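Local coordinates for imelysin-like protein (Psychrobacter arcticus, PDB 3PF0) that is of unknown function but belongs to the imelysin-like (M75 peptidase) family and is a putative metalloendopeptidase, at residues L171-A174 and L175-D179; C186-V189 and M190-S194; E49-K52 and T53-H57; Q229-N232 and S233-S236; R269-I272 and N273-A277. All coordinates share one frame; numbering follows the deposited sequence. Where two conformers were deposited one is given.

Interaction 1 of 5, residues L171-A174 and L175-D179; sequences LEEA and LYAND
Leu-175 and Tyr-176 bond back to Leu-171 and Glu-172 by two i to i+4 backbone hydrogen bonds near the C-terminal end of helix 167-176. Leu-175 N donates to Leu-171 O over 2.9 Å, with 156° at the hydrogen. Tyr-176 N reaches Glu-172 O at 3.0 Å but at only 135°, so this second bond is markedly bent. The same Glu-172 O lies in the plane of the Tyr-176 ring, at its edge, 3.3 Å from CD1. That position follows from chi1 of -81°, which sets CG beside the tyrosine's own N and opposite its carbonyl carbon.

Two residues further on, at Ala-174, water 1 carries the link. It donates to Ala-174 O at 2.8 Å and accepts from Asn-178 N at 3.0 Å, bridging an i to i+4 pair that has no direct bond as the chain leaves the helix. Side-chain packing is modest: Leu-175 CG lies 3.4 Å from Leu-171 O, a carbon against a carbonyl oxygen.

Both acidic side chains find partners beyond this stretch, Glu-172 OE2 accepting from Ala-265 N and Glu-173 OE1 weakly from His-140 ND1. Arg-99 serves twice, donating NE to Leu-175 O and making a cation-pi contact with Tyr-176. Helix 92-112 is the neighbour on which Leu-171 and Leu-175 rest, both against Trp-102, while Ala-174 packs on Tyr-188 of helix 183-214.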
loop_
_atom_site.group_PDB
_atom_site.type_symbol
_atom_site.label_atom_id
_atom_site.label_comp_id
_atom_site.label_asym_id
_atom_site.label_seq_id
_atom_site.Cartn_x
_atom_site.Cartn_y
_atom_site.Cartn_z
ATOM N N LEU A 171 -3.270 4.388 14.349
ATOM C CA LEU A 171 -4.732 4.362 14.427
ATOM C C LEU A 171 -5.238 2.940 14.721
ATOM O O LEU A 171 -6.141 2.756 15.538
ATOM C CB LEU A 171 -5.329 4.908 13.121
ATOM C CG LEU A 171 -5.299 6.431 12.980
ATOM C CD1 LEU A 171 -5.350 6.858 11.520
ATOM C CD2 LEU A 171 -6.408 7.087 13.801
ATOM N N GLU A 172 -4.605 1.934 14.109
ATOM C CA GLU A 172 -4.964 0.540 14.312
ATOM C C GLU A 172 -4.851 0.167 15.777
ATOM O O GLU A 172 -5.773 -0.435 16.344
ATOM C CB GLU A 172 -4.050 -0.359 13.476
ATOM C CG GLU A 172 -4.406 -1.835 13.599
ATOM C CD GLU A 172 -3.431 -2.797 12.959
ATOM O OE1 GLU A 172 -2.340 -2.358 12.530
ATOM O OE2 GLU A 172 -3.764 -4.000 12.882
ATOM N N GLU A 173 -3.719 0.549 16.383
ATOM C CA GLU A 173 -3.392 0.296 17.771
ATOM C C GLU A 173 -4.389 0.994 18.689
ATOM O O GLU A 173 -4.873 0.360 19.622
ATOM C CB GLU A 173 -1.948 0.741 18.066
ATOM C CG GLU A 173 -1.439 0.359 19.448
ATOM C CD GLU A 173 -1.621 -1.098 19.840
ATOM O OE1 GLU A 173 -0.918 -1.959 19.265
ATOM O OE2 GLU A 173 -2.476 -1.381 20.710
ATOM N N ALA A 174 -4.699 2.284 18.435
ATOM C CA ALA A 174 -5.634 3.034 19.274
ATOM C C ALA A 174 -7.071 2.486 19.175
ATOM O O ALA A 174 -7.763 2.435 20.194
ATOM C CB ALA A 174 -5.615 4.500 18.906
ATOM N N LEU A 175 -7.499 2.039 17.972
ATOM C CA LEU A 175 -8.858 1.496 17.771
ATOM C C LEU A 175 -9.029 0.053 18.288
ATOM O O LEU A 175 -10.149 -0.337 18.645
ATOM C CB LEU A 175 -9.271 1.577 16.294
ATOM C CG LEU A 175 -9.505 2.999 15.766
ATOM C CD1 LEU A 175 -9.566 3.012 14.260
ATOM C CD2 LEU A 175 -10.758 3.630 16.369
ATOM N N TYR A 176 -7.934 -0.719 18.366
ATOM C CA TYR A 176 -7.994 -2.110 18.814
ATOM C C TYR A 176 -7.416 -2.369 20.214
ATOM O O TYR A 176 -7.423 -3.524 20.650
ATOM C CB TYR A 176 -7.292 -3.006 17.802
ATOM C CG TYR A 176 -8.173 -3.322 16.625
ATOM C CD1 TYR A 176 -8.231 -2.473 15.524
ATOM C CD2 TYR A 176 -8.996 -4.447 16.628
ATOM C CE1 TYR A 176 -9.075 -2.742 14.449
ATOM C CE2 TYR A 176 -9.825 -4.736 15.550
ATOM C CZ TYR A 176 -9.864 -3.879 14.465
ATOM O OH TYR A 176 -10.686 -4.170 13.411
ATOM N N ALA A 177 -6.970 -1.317 20.930
ATOM C CA ALA A 177 -6.399 -1.433 22.282
ATOM C C ALA A 177 -7.426 -1.930 23.285
ATOM O O ALA A 177 -7.074 -2.691 24.193
ATOM C CB ALA A 177 -5.854 -0.087 22.746
ATOM N N ASN A 178 -8.685 -1.460 23.154
ATOM C CA ASN A 178 -9.799 -1.812 24.047
ATOM C C ASN A 178 -11.100 -1.873 23.258
ATOM O O ASN A 178 -11.113 -1.492 22.087
ATOM C CB ASN A 178 -9.921 -0.776 25.185
ATOM C CG ASN A 178 -8.743 -0.723 26.141
ATOM O OD1 ASN A 178 -8.484 -1.661 26.907
ATOM N ND2 ASN A 178 -8.014 0.386 26.133
ATOM N N ASP A 179 -12.199 -2.314 23.903
ATOM C CA ASP A 179 -13.526 -2.364 23.277
ATOM C C ASP A 179 -14.283 -1.042 23.543
ATOM O O ASP A 179 -15.492 -0.956 23.339
ATOM C CB ASP A 179 -14.331 -3.600 23.756
ATOM C CG ASP A 179 -14.757 -3.640 25.214
ATOM O OD1 ASP A 179 -14.128 -2.944 26.037
ATOM O OD2 ASP A 179 -15.680 -4.428 25.542
HETATM O O HOH W 1 -9.533 1.080 21.842
#

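Interaction 2 of 5, residues C186-V189 and M190-S194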
loop_
_atom_site.group_PDB
_atom_site.type_symbol
_atom_site.label_atom_id
_atom_site.label_comp_id
_atom_site.label_asym_id
_atom_site.label_seq_id
_atom_site.Cartn_x
_atom_site.Cartn_y
_atom_site.Cartn_z
ATOM N N CYS A 186 -10.041 9.120 22.064
ATOM C CA CYS A 186 -10.872 9.780 21.060
ATOM C C CYS A 186 -10.126 10.939 20.401
ATOM O O CYS A 186 -10.151 11.063 19.173
ATOM C CB CYS A 186 -12.171 10.251 21.690
ATOM S SG CYS A 186 -13.602 9.279 21.191
ATOM N N ALA A 187 -9.430 11.758 21.223
ATOM C CA ALA A 187 -8.639 12.901 20.773
ATOM C C ALA A 187 -7.491 12.429 19.892
ATOM O O ALA A 187 -7.159 13.116 18.927
ATOM C CB ALA A 187 -8.108 13.697 21.965
ATOM N N TYR A 188 -6.906 11.256 20.207
ATOM C CA TYR A 188 -5.809 10.684 19.429
ATOM C C TYR A 188 -6.287 10.237 18.045
ATOM O O TYR A 188 -5.588 10.473 17.070
ATOM C CB TYR A 188 -5.126 9.490 20.164
ATOM C CG TYR A 188 -4.120 8.780 19.275
ATOM C CD1 TYR A 188 -2.802 9.222 19.190
ATOM C CD2 TYR A 188 -4.517 7.740 18.429
ATOM C CE1 TYR A 188 -1.899 8.634 18.305
ATOM C CE2 TYR A 188 -3.623 7.149 17.540
ATOM C CZ TYR A 188 -2.312 7.590 17.491
ATOM O OH TYR A 188 -1.437 7.014 16.606
ATOM N N VAL A 189 -7.425 9.530 17.970
ATOM C CA VAL A 189 -7.962 8.969 16.725
ATOM C C VAL A 189 -8.302 10.113 15.768
ATOM O O VAL A 189 -7.996 10.015 14.575
ATOM C CB VAL A 189 -9.159 8.002 16.996
ATOM C CG1 VAL A 189 -9.912 7.640 15.712
ATOM C CG2 VAL A 189 -8.678 6.736 17.724
HETATM N N MSE A 190 -8.861 11.212 16.303
HETATM C CA MSE A 190 -9.183 12.408 15.524
HETATM C C MSE A 190 -7.913 13.102 15.053
HETATM O O MSE A 190 -7.826 13.463 13.875
HETATM C CB MSE A 190 -10.037 13.375 16.343
HETATM C CG MSE A 190 -11.482 12.917 16.512
HETATM SE SE MSE A 190 -12.405 14.062 17.783
HETATM C CE MSE A 190 -12.438 15.734 16.739
ATOM N N SER A 191 -6.911 13.245 15.953
ATOM C CA SER A 191 -5.619 13.883 15.633
ATOM C C SER A 191 -4.833 13.090 14.595
ATOM O O SER A 191 -4.336 13.683 13.642
ATOM C CB SER A 191 -4.764 14.043 16.885
ATOM O OG SER A 191 -5.364 14.971 17.767
ATOM N N ALA A 192 -4.720 11.754 14.777
ATOM C CA ALA A 192 -3.956 10.915 13.862
ATOM C C ALA A 192 -4.603 10.818 12.492
ATOM O O ALA A 192 -3.891 10.930 11.513
ATOM C CB ALA A 192 -3.729 9.531 14.458
ATOM N N SER A 193 -5.933 10.653 12.401
ATOM C CA SER A 193 -6.618 10.581 11.104
ATOM C C SER A 193 -6.564 11.957 10.378
ATOM O O SER A 193 -6.345 12.001 9.159
ATOM C CB SER A 193 -8.049 10.064 11.260
ATOM O OG SER A 193 -8.785 10.805 12.217
ATOM N N SER A 194 -6.642 13.068 11.135
ATOM C CA SER A 194 -6.511 14.427 10.589
ATOM C C SER A 194 -5.089 14.670 10.057
ATOM O O SER A 194 -4.939 15.196 8.950
ATOM C CB SER A 194 -6.849 15.473 11.645
ATOM O OG SER A 194 -6.570 16.794 11.202
#
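Val-189 O receives two donors from Ser-193, the backbone N at 3.1 Å and the hydroxyl OG at 2.6 Å. The hydroxyl gets there because chi1 of 53° places OG between the serine's N and carbonyl carbon, leaning back over the preceding turn. Were Ser-193 an alanine, Val-189 O would keep the backbone N-H but is likely to be less firmly held, its short hydroxyl bond gone. Ser-191 OG also comes close to a carbonyl, 2.8 Å from Ala-187 O, but its proton has a second acceptor within reach and the bond stays unsettled. The remaining polar links are plain backbone bonds; Ala-192 N to Tyr-188 O, at 2.8 Å and 166°, is the shortest and straightest of them.

These are the regular i to i+4 ladder of an alpha helix, here part of the long helix 183-214 in an all-helical fold. It is tied covalently to the residue just past helix 48-84 by the disulfide between Cys-186 and Cys-85.

A CH-pi contact makes up the aromatic part. Ala-192 CB sits 3.8 Å above the plane of the Tyr-188 ring, displaced toward its rim near CZ and CE2, and its line to the centroid is 25° off the normal. Tyr-188 OH donates to Val-165 O, which holds the far end of the ring.

In the remaining packing, the selenomethionine Met-190 brings CG to within 3.5 Å of Cys-186 O before its chain bends at chi3. The Val-189 side chain packs on Leu-171 and Leu-175 of helix 167-176.

Interaction 3 of 5, residues E49-K52 and T53-H57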
loop_
_atom_site.group_PDB
_atom_site.type_symbol
_atom_site.label_atom_id
_atom_site.label_comp_id
_atom_site.label_asym_id
_atom_site.label_seq_id
_atom_site.Cartn_x
_atom_site.Cartn_y
_atom_site.Cartn_z
ATOM N N GLU A 49 6.172 8.577 -28.113
ATOM C CA GLU A 49 4.801 9.044 -27.955
ATOM C C GLU A 49 3.934 8.013 -27.227
ATOM O O GLU A 49 3.182 8.406 -26.331
ATOM C CB GLU A 49 4.188 9.413 -29.314
ATOM C CG GLU A 49 3.171 10.549 -29.245
ATOM C CD GLU A 49 3.626 11.853 -28.611
ATOM O OE1 GLU A 49 4.772 12.289 -28.875
ATOM O OE2 GLU A 49 2.825 12.450 -27.855
ATOM N N THR A 50 4.054 6.705 -27.583
ATOM C CA THR A 50 3.319 5.602 -26.940
ATOM C C THR A 50 3.689 5.554 -25.455
ATOM O O THR A 50 2.803 5.404 -24.611
ATOM C CB THR A 50 3.608 4.260 -27.656
ATOM O OG1 THR A 50 3.076 4.324 -28.973
ATOM C CG2 THR A 50 3.024 3.036 -26.925
ATOM N N GLU A 51 4.995 5.715 -25.149
ATOM C CA GLU A 51 5.532 5.715 -23.794
ATOM C C GLU A 51 4.998 6.911 -23.013
ATOM O O GLU A 51 4.533 6.730 -21.891
ATOM C CB GLU A 51 7.060 5.735 -23.837
ATOM C CG GLU A 51 7.717 5.102 -22.629
ATOM C CD GLU A 51 9.202 4.886 -22.824
ATOM O OE1 GLU A 51 9.575 4.013 -23.642
ATOM O OE2 GLU A 51 9.996 5.595 -22.166
ATOM N N LYS A 52 5.030 8.123 -23.617
ATOM C CA LYS A 52 4.515 9.360 -23.019
ATOM C C LYS A 52 3.024 9.195 -22.642
ATOM O O LYS A 52 2.644 9.524 -21.514
ATOM C CB LYS A 52 4.712 10.541 -23.990
ATOM C CG LYS A 52 4.207 11.887 -23.478
ATOM C CD LYS A 52 4.337 12.963 -24.540
ATOM C CE LYS A 52 3.950 14.324 -24.030
ATOM N NZ LYS A 52 3.994 15.333 -25.119
ATOM N N THR A 53 2.211 8.655 -23.580
ATOM C CA THR A 53 0.768 8.403 -23.438
ATOM C C THR A 53 0.513 7.400 -22.292
ATOM O O THR A 53 -0.381 7.641 -21.474
ATOM C CB THR A 53 0.187 7.921 -24.791
ATOM O OG1 THR A 53 0.361 8.949 -25.774
ATOM C CG2 THR A 53 -1.291 7.548 -24.713
ATOM N N TYR A 54 1.302 6.301 -22.221
ATOM C CA TYR A 54 1.145 5.288 -21.171
ATOM C C TYR A 54 1.444 5.881 -19.790
ATOM O O TYR A 54 0.624 5.718 -18.887
ATOM C CB TYR A 54 2.003 4.037 -21.439
ATOM C CG TYR A 54 1.975 3.025 -20.312
ATOM C CD1 TYR A 54 0.848 2.239 -20.080
ATOM C CD2 TYR A 54 3.075 2.852 -19.479
ATOM C CE1 TYR A 54 0.812 1.317 -19.034
ATOM C CE2 TYR A 54 3.049 1.939 -18.424
ATOM C CZ TYR A 54 1.917 1.170 -18.208
ATOM O OH TYR A 54 1.898 0.271 -17.173
ATOM N N LEU A 55 2.588 6.588 -19.642
ATOM C CA LEU A 55 3.020 7.229 -18.390
ATOM C C LEU A 55 2.020 8.311 -17.936
ATOM O O LEU A 55 1.786 8.444 -16.739
ATOM C CB LEU A 55 4.434 7.828 -18.528
ATOM C CG LEU A 55 5.608 6.836 -18.683
ATOM C CD1 LEU A 55 6.832 7.535 -19.213
ATOM C CD2 LEU A 55 5.933 6.111 -17.366
ATOM N N THR A 56 1.401 9.041 -18.884
ATOM C CA THR A 56 0.372 10.054 -18.597
ATOM C C THR A 56 -0.885 9.343 -18.067
ATOM O O THR A 56 -1.508 9.829 -17.118
ATOM C CB THR A 56 0.095 10.909 -19.847
ATOM O OG1 THR A 56 1.316 11.532 -20.249
ATOM C CG2 THR A 56 -0.959 11.979 -19.614
ATOM N N HIS A 57 -1.224 8.180 -18.657
ATOM C CA HIS A 57 -2.372 7.368 -18.263
ATOM C C HIS A 57 -2.139 6.762 -16.847
ATOM O O HIS A 57 -3.076 6.695 -16.050
ATOM C CB HIS A 57 -2.643 6.290 -19.339
ATOM C CG HIS A 57 -3.202 5.007 -18.817
ATOM N ND1 HIS A 57 -4.552 4.853 -18.587
ATOM C CD2 HIS A 57 -2.569 3.853 -18.506
ATOM C CE1 HIS A 57 -4.698 3.624 -18.126
ATOM N NE2 HIS A 57 -3.532 2.985 -18.064
#
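Thr-56 OG1 and Thr-56 N both donate to Lys-52 O, at 2.7 Å and 2.9 Å respectively. They arrive from opposite faces of the carbonyl plane, with OG1 standing 38° out of it, so the one oxygen is gripped from two sides. Thr-53 repeats the arrangement a turn earlier: its N and OG1 each lie 2.9 Å from Glu-49 O, again on opposite faces. In both threonines chi1 is near -60°, which sets OG1 beside the residue's own N, where it overhangs the previous turn, and puts CG2 beside the carbonyl carbon. A valine in place of Thr-56 has no OG1, and Lys-52 O would probably be gripped from one face alone, by the backbone N-H.

Between these two doubly held carbonyls runs the ordinary helix ladder. Leu-55 N to Glu-51 O is its straightest rung, 172° at the hydrogen and 3.0 Å long.

Outward from the backbone the packing is light. The methylene CG of Glu-51 lies 4.3 Å from Leu-55 CD1, a grazing contact along the buried side, and Leu-55 CG settles 3.4 Å from Glu-51 O. On the exposed side the extended chain of Lys-52 passes near Thr-56 at its CG alone.

This is the first part of helix 48-84. Tyr-54 packs on Val-287, Leu-288 and Ile-291 of helix 286-292, Thr-50 also meets Ile-291, and the loop residue Ile-217 lies against Lys-52, Leu-55 and Thr-56.

Interaction 4 of 5, residues Q229-N232 and S233-S236; sequences QWFN and SLLS
Leu-234 lies over one face of the Trp-230 indole. Its CG is 4.2 Å from the centroid of the six-membered ring and only 11° off the normal, a CH-pi contact by geometry. From there the two methyls spread along the ring: CD1 rests 3.8 Å from CZ2, and CD2 lies 3.9 Å from CH2. The indole can present this face because CG of Trp-230 is anti to its own N (chi1 165°), while Leu-234 CG takes a different setting, anti to its carbonyl carbon (chi1 -67°), so the two side chains cross.

Phe-231 stands alongside the leucine and points the same way, its CD1 4.0 Å from Leu-234 CD1. That methyl therefore meets both aromatics. The rings themselves also touch, with Trp-230 CD1 3.5 Å above the plane of the Phe-231 ring, toward its rim. Under this group runs the i to i+4 ladder, for example Leu-234 N to Trp-230 O at 3.1 Å.

On other sides of the helix the chemistry is polar. Ser-233 OG bonds to Met-114 O and Asn-116 N, and Asn-232 bonds through OD1 to Gly-357 N and through ND2 to Arg-355 O. The polar edge of the indole bonds to Tyr-54 OH through NE1. Beyond the backbone bonds, the buried side-chain contact is thus essentially apolar, a branched aliphatic against two rings, while the polar atoms named at its border each have a hydrogen-bond partner.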
loop_
_atom_site.group_PDB
_atom_site.type_symbol
_atom_site.label_atom_id
_atom_site.label_comp_id
_atom_site.label_asym_id
_atom_site.label_seq_id
_atom_site.Cartn_x
_atom_site.Cartn_y
_atom_site.Cartn_z
ATOM N N GLN A 229 11.354 3.239 -13.724
ATOM C CA GLN A 229 11.015 3.518 -12.333
ATOM C C GLN A 229 9.646 2.959 -11.973
ATOM O O GLN A 229 9.499 2.403 -10.886
ATOM C CB GLN A 229 11.068 5.030 -12.029
ATOM C CG GLN A 229 11.147 5.317 -10.519
ATOM C CD GLN A 229 11.726 6.656 -10.146
ATOM O OE1 GLN A 229 11.527 7.679 -10.819
ATOM N NE2 GLN A 229 12.392 6.688 -9.009
ATOM N N TRP A 230 8.654 3.123 -12.867
ATOM C CA TRP A 230 7.282 2.663 -12.676
ATOM C C TRP A 230 7.212 1.127 -12.489
ATOM O O TRP A 230 6.624 0.673 -11.510
ATOM C CB TRP A 230 6.394 3.124 -13.854
ATOM C CG TRP A 230 5.058 2.436 -13.973
ATOM C CD1 TRP A 230 4.635 1.656 -15.005
ATOM C CD2 TRP A 230 3.980 2.463 -13.022
ATOM N NE1 TRP A 230 3.353 1.212 -14.773
ATOM C CE2 TRP A 230 2.923 1.695 -13.566
ATOM C CE3 TRP A 230 3.810 3.043 -11.751
ATOM C CZ2 TRP A 230 1.710 1.502 -12.892
ATOM C CZ3 TRP A 230 2.611 2.846 -11.082
ATOM C CH2 TRP A 230 1.572 2.094 -11.655
ATOM N N PHE A 231 7.811 0.342 -13.403
ATOM C CA PHE A 231 7.748 -1.113 -13.316
ATOM C C PHE A 231 8.640 -1.672 -12.204
ATOM O O PHE A 231 8.323 -2.734 -11.660
ATOM C CB PHE A 231 8.062 -1.772 -14.660
ATOM C CG PHE A 231 6.898 -1.677 -15.606
ATOM C CD1 PHE A 231 5.807 -2.529 -15.480
ATOM C CD2 PHE A 231 6.862 -0.700 -16.593
ATOM C CE1 PHE A 231 4.713 -2.420 -16.338
ATOM C CE2 PHE A 231 5.761 -0.583 -17.442
ATOM C CZ PHE A 231 4.696 -1.444 -17.309
ATOM N N ASN A 232 9.716 -0.957 -11.833
ATOM C CA ASN A 232 10.541 -1.400 -10.717
ATOM C C ASN A 232 9.787 -1.146 -9.413
ATOM O O ASN A 232 9.945 -1.903 -8.457
ATOM C CB ASN A 232 11.909 -0.737 -10.720
ATOM C CG ASN A 232 12.902 -1.539 -11.510
ATOM O OD1 ASN A 232 13.449 -2.532 -11.019
ATOM N ND2 ASN A 232 13.082 -1.187 -12.780
ATOM N N SER A 233 8.924 -0.118 -9.405
ATOM C CA SER A 233 8.064 0.217 -8.279
ATOM C C SER A 233 7.031 -0.899 -8.091
ATOM O O SER A 233 6.778 -1.311 -6.958
ATOM C CB SER A 233 7.371 1.558 -8.515
ATOM O OG SER A 233 6.659 1.974 -7.363
ATOM N N LEU A 234 6.454 -1.394 -9.210
ATOM C CA LEU A 234 5.474 -2.480 -9.195
ATOM C C LEU A 234 6.136 -3.769 -8.753
ATOM O O LEU A 234 5.541 -4.517 -7.971
ATOM C CB LEU A 234 4.787 -2.664 -10.558
ATOM C CG LEU A 234 3.868 -1.533 -11.045
ATOM C CD1 LEU A 234 3.300 -1.864 -12.409
ATOM C CD2 LEU A 234 2.736 -1.243 -10.050
ATOM N N LEU A 235 7.388 -4.003 -9.204
ATOM C CA LEU A 235 8.169 -5.185 -8.815
ATOM C C LEU A 235 8.455 -5.136 -7.303
ATOM O O LEU A 235 8.340 -6.170 -6.635
ATOM C CB LEU A 235 9.470 -5.281 -9.642
ATOM C CG LEU A 235 10.546 -6.309 -9.223
ATOM C CD1 LEU A 235 10.036 -7.758 -9.290
ATOM C CD2 LEU A 235 11.791 -6.142 -10.064
ATOM N N SER A 236 8.804 -3.927 -6.778
ATOM C CA SER A 236 9.090 -3.693 -5.359
ATOM C C SER A 236 7.863 -3.989 -4.498
ATOM O O SER A 236 8.008 -4.475 -3.384
ATOM C CB SER A 236 9.551 -2.256 -5.134
ATOM O OG SER A 236 9.874 -2.010 -3.776
#

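Interaction 5 of 5, residues R269-I272 and N273-A277; sequences RAII and NAKLA
Lys-275 meets Ile-271 and Ile-272 one turn back along helix 268-283, an alpha helix packed among several others in this all-helical fold. Its CB lies 3.6 Å from Ile-272 O and somewhat farther from Ile-271 O. CG, set beside the lysine's own N by chi1 of -67°, swings toward the earlier carbonyl and stops 3.5 Å from Ile-271 O. CD carries the chain onward, away from the backbone. CE passes Ile-271 CG2 at 4.5 Å, the one side-chain approach between these two residues. At the tip the chain bends at chi4, and NZ forms a salt bridge with Glu-113, so the charge of a lysine whose stem lies among apolar neighbours is answered by a carboxylate. That stem also touches Leu-237 and Met-241 of helix 225-250 and Ala-110 of helix 92-112.

The backbone below is regular: Lys-275 N donates to Ile-271 O at 3.2 Å, and Leu-276 N donates to Ile-272 O at 2.9 Å. Ile-272 CG2 and Leu-276 CD1 come within 4.4 Å, a loose apolar contact on the side facing helix 298-316, where Ile-272 meets Leu-315 and Leu-276 meets Thr-311.

On another side of the helix a water joins in. Ala-270 O accepts from Ala-274 N, which sits 37° out of the carbonyl plane, and also from a bridging water. Asn-273 has CG anti to its N (chi1 -168°), which carries its amide outward from the helix, and ND2 donates to that same water 2 at 2.8 Å.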
loop_
_atom_site.group_PDB
_atom_site.type_symbol
_atom_site.label_atom_id
_atom_site.label_comp_id
_atom_site.label_asym_id
_atom_site.label_seq_id
_atom_site.Cartn_x
_atom_site.Cartn_y
_atom_site.Cartn_z
ATOM N N ARG A 269 -5.332 -10.663 5.274
ATOM C CA ARG A 269 -5.865 -11.119 3.982
ATOM C C ARG A 269 -6.386 -9.928 3.149
ATOM O O ARG A 269 -6.103 -9.865 1.957
ATOM C CB ARG A 269 -6.964 -12.174 4.172
ATOM C CG ARG A 269 -7.365 -12.881 2.863
ATOM C CD ARG A 269 -8.570 -13.792 3.024
ATOM N NE ARG A 269 -9.812 -13.049 3.245
ATOM C CZ ARG A 269 -10.915 -13.575 3.774
ATOM N NH1 ARG A 269 -10.945 -14.853 4.132
ATOM N NH2 ARG A 269 -11.994 -12.828 3.949
ATOM N N ALA A 270 -7.090 -8.975 3.789
ATOM C CA ALA A 270 -7.620 -7.773 3.145
ATOM C C ALA A 270 -6.504 -6.860 2.606
ATOM O O ALA A 270 -6.683 -6.257 1.550
ATOM C CB ALA A 270 -8.500 -7.000 4.115
ATOM N N ILE A 271 -5.358 -6.770 3.317
ATOM C CA ILE A 271 -4.223 -5.940 2.892
ATOM C C ILE A 271 -3.529 -6.584 1.673
ATOM O O ILE A 271 -3.291 -5.889 0.688
ATOM C CB ILE A 271 -3.227 -5.649 4.059
ATOM C CG1 ILE A 271 -3.953 -5.059 5.304
ATOM C CG2 ILE A 271 -2.080 -4.729 3.608
ATOM C CD1 ILE A 271 -4.858 -3.763 5.035
ATOM N N ILE A 272 -3.256 -7.908 1.721
ATOM C CA ILE A 272 -2.599 -8.635 0.621
ATOM C C ILE A 272 -3.489 -8.606 -0.645
ATOM O O ILE A 272 -2.977 -8.395 -1.740
ATOM C CB ILE A 272 -2.193 -10.079 1.049
ATOM C CG1 ILE A 272 -1.241 -10.066 2.285
ATOM C CG2 ILE A 272 -1.579 -10.885 -0.111
ATOM C CD1 ILE A 272 0.072 -9.187 2.198
ATOM N N ASN A 273 -4.814 -8.771 -0.474
ATOM C CA ASN A 273 -5.816 -8.738 -1.539
ATOM C C ASN A 273 -5.845 -7.368 -2.239
ATOM O O ASN A 273 -5.846 -7.316 -3.471
ATOM C CB ASN A 273 -7.187 -9.075 -0.957
ATOM C CG ASN A 273 -8.259 -9.361 -1.968
ATOM O OD1 ASN A 273 -8.169 -10.302 -2.767
ATOM N ND2 ASN A 273 -9.328 -8.588 -1.904
ATOM N N ALA A 274 -5.831 -6.270 -1.466
ATOM C CA ALA A 274 -5.831 -4.909 -2.016
ATOM C C ALA A 274 -4.585 -4.676 -2.882
ATOM O O ALA A 274 -4.701 -4.134 -3.980
ATOM C CB ALA A 274 -5.895 -3.883 -0.890
ATOM N N LYS A 275 -3.411 -5.165 -2.422
ATOM C CA LYS A 275 -2.154 -5.041 -3.159
ATOM C C LYS A 275 -2.192 -5.884 -4.431
ATOM O O LYS A 275 -1.805 -5.386 -5.489
ATOM C CB LYS A 275 -0.952 -5.427 -2.283
ATOM C CG LYS A 275 -0.721 -4.450 -1.140
ATOM C CD LYS A 275 0.599 -4.688 -0.434
ATOM C CE LYS A 275 0.893 -3.517 0.460
ATOM N NZ LYS A 275 2.341 -3.219 0.505
ATOM N N LEU A 276 -2.712 -7.136 -4.348
ATOM C CA LEU A 276 -2.818 -8.030 -5.511
ATOM C C LEU A 276 -3.751 -7.455 -6.583
ATOM O O LEU A 276 -3.400 -7.470 -7.763
ATOM C CB LEU A 276 -3.299 -9.441 -5.115
ATOM C CG LEU A 276 -2.249 -10.447 -4.661
ATOM C CD1 LEU A 276 -2.924 -11.737 -4.198
ATOM C CD2 LEU A 276 -1.233 -10.756 -5.773
ATOM N N ALA A 277 -4.917 -6.934 -6.171
ATOM C CA ALA A 277 -5.913 -6.342 -7.074
ATOM C C ALA A 277 -5.363 -5.098 -7.806
ATOM O O ALA A 277 -5.704 -4.874 -8.972
ATOM C CB ALA A 277 -7.170 -5.978 -6.295
HETATM O O HOH W 2 -9.042 -6.346 -0.200
#

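In the fold
All five contacts are one-turn couplings, four inside a helix and interaction 1 running off the end of one. Interactions 2 and 4 are buried; interaction 3 has the most exposed residues. Interactions 1 and 2 belong to successive helices that touch, with Leu-171 and Ala-174 meeting Val-189, Ala-192 and Tyr-188. Interactions 3 and 4 touch through Tyr-54 and the two aromatics of 229-232, across the chain's centre from that pair. Interaction 5, its centre about 9 Å from the chain's, touches none of the others. Hydroxyl-to-carbonyl bonds occur both in buried interaction 2 and in the more exposed interaction 3, aromatic-aliphatic packing dominates interaction 4, and water bridges mark the partly buried interactions 1 and 5.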